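PDB 4JGA: 3-oxoacyl-[acyl-carrier-protein] synthase 2 from Rickettsia rickettsii, which probably catalyses the condensation of malonyl-ACP with a growing acyl-ACP chain, the two-carbon elongation step of bacterial fatty acid synthesis. Local coordinates for residues G123-G127 / L164-S169. Numbering follows the deposited sequence. Where two conformers were deposited one is given.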
loop_
_atom_site.group_PDB
_atom_site.type_symbol
_atom_site.label_atom_id
_atom_site.label_comp_id
_atom_site.label_asym_id
_atom_site.label_seq_id
_atom_site.Cartn_x
_atom_site.Cartn_y
_atom_site.Cartn_z
ATOM N N GLY A 123 16.143 0.597 2.928
ATOM C CA GLY A 123 14.853 0.227 2.423
ATOM C C GLY A 123 14.040 1.457 2.041
ATOM O O GLY A 123 14.469 2.585 2.214
ATOM N N LEU A 124 12.835 1.197 1.540
ATOM C CA LEU A 124 11.906 2.235 1.112
ATOM C C LEU A 124 10.445 1.867 1.498
ATOM O O LEU A 124 10.027 0.704 1.381
ATOM C CB LEU A 124 11.965 2.427 -0.409
ATOM C CG LEU A 124 13.343 2.536 -1.081
ATOM C CD1 LEU A 124 13.871 1.165 -1.434
ATOM C CD2 LEU A 124 13.265 3.388 -2.341
ATOM N N ILE A 125 9.693 2.892 1.907
ATOM C CA ILE A 125 8.245 2.824 2.034
ATOM C C ILE A 125 7.692 4.115 1.448
ATOM O O ILE A 125 7.613 5.167 2.118
ATOM C CB ILE A 125 7.753 2.636 3.478
ATOM C CG1 ILE A 125 8.367 1.373 4.099
ATOM C CG2 ILE A 125 6.234 2.490 3.489
ATOM C CD1 ILE A 125 7.823 1.053 5.487
ATOM N N LEU A 126 7.351 4.012 0.176
ATOM C CA LEU A 126 6.881 5.127 -0.608
ATOM C C LEU A 126 5.484 4.765 -1.146
ATOM O O LEU A 126 5.260 3.678 -1.678
ATOM C CB LEU A 126 7.859 5.485 -1.748
ATOM C CG LEU A 126 9.224 5.975 -1.334
ATOM C CD1 LEU A 126 10.173 5.989 -2.508
ATOM C CD2 LEU A 126 9.100 7.366 -0.735
ATOM N N GLY A 127 4.534 5.669 -0.924
ATOM C CA GLY A 127 3.141 5.367 -1.268
ATOM C C GLY A 127 2.438 6.460 -2.039
ATOM O O GLY A 127 3.015 7.526 -2.338
ATOM N N LEU A 164 7.115 3.476 -7.616
ATOM C CA LEU A 164 7.832 4.629 -7.081
ATOM C C LEU A 164 8.992 4.135 -6.232
ATOM O O LEU A 164 10.157 4.475 -6.512
ATOM C CB LEU A 164 6.912 5.536 -6.319
ATOM C CG LEU A 164 7.591 6.633 -5.475
ATOM C CD1 LEU A 164 8.565 7.521 -6.241
ATOM C CD2 LEU A 164 6.487 7.470 -4.894
ATOM N N SER A 165 8.695 3.256 -5.269
ATOM C CA SER A 165 9.760 2.548 -4.513
ATOM C C SER A 165 10.702 1.804 -5.481
ATOM O O SER A 165 11.921 1.862 -5.328
ATOM C CB SER A 165 9.174 1.548 -3.490
ATOM O OG SER A 165 8.622 2.210 -2.365
ATOM N N GLY A 166 10.132 1.137 -6.488
ATOM C CA GLY A 166 10.946 0.423 -7.476
ATOM C C GLY A 166 12.021 1.300 -8.152
ATOM O O GLY A 166 13.187 0.937 -8.190
ATOM N N LEU A 167 11.604 2.446 -8.691
ATOM C CA LEU A 167 12.508 3.305 -9.430
ATOM C C LEU A 167 13.545 4.001 -8.558
ATOM O O LEU A 167 14.677 4.158 -8.996
ATOM C CB LEU A 167 11.756 4.329 -10.289
ATOM C CG LEU A 167 11.108 3.751 -11.558
ATOM C CD1 LEU A 167 10.450 4.890 -12.333
ATOM C CD2 LEU A 167 12.138 3.080 -12.431
ATOM N N VAL A 168 13.173 4.396 -7.346
ATOM C CA VAL A 168 14.116 5.018 -6.433
ATOM C C VAL A 168 15.109 3.944 -6.032
ATOM O O VAL A 168 16.299 4.206 -5.975
ATOM C CB VAL A 168 13.426 5.623 -5.218
ATOM C CG1 VAL A 168 14.422 6.192 -4.206
ATOM C CG2 VAL A 168 12.468 6.723 -5.665
ATOM N N SER A 169 14.633 2.716 -5.814
ATOM C CA SER A 169 15.530 1.614 -5.470
ATOM C C SER A 169 16.562 1.396 -6.575
ATOM O O SER A 169 17.750 1.225 -6.326
ATOM C CB SER A 169 14.711 0.330 -5.209
ATOM O OG SER A 169 15.508 -0.852 -5.225
HETATM O O HOH W 1 6.079 3.087 -4.181
#
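L124 reaches from strand 123-127 to helix 164-169, at S165, V168 and S169, with both methyls. Its CD2 meets V168 CG1 at 3.6 Å and lies as close to the backbone O of S165, while CD1 rests against CB of S169. I125 turns the other way, onto A191, D194 and M198 of helix 187-200. L126 faces the helix again, and its side chain runs at about a right angle to those of L164 and V168: CB sits 3.9 Å from L164 CG, and CD1 touches V168 CG2 at 4.0 Å. With its CG anti to the backbone N (chi1 168°), L164 lays its branch point against L126. Beside this apolar patch S165 OG lies 3.4 Å from L126 CB and is hydrogen-bonded to O of Q179. A water joins the two backbones, donating to L126 O (2.7 Å) and accepting from S165 N (2.8 Å). G127, at the strand's end, adds little. The axes of 123-127 and 164-169 approach to 8.2 Å, with 139° between their N-to-C directions, an alpha/beta packing in the thiolase-type fold. The strand runs between strands 178-179 and 206-213 of the central sheet; helix 93-109 packs on L164 and V168, and the second subunit reaches L167 and S169 through its M292 and A289.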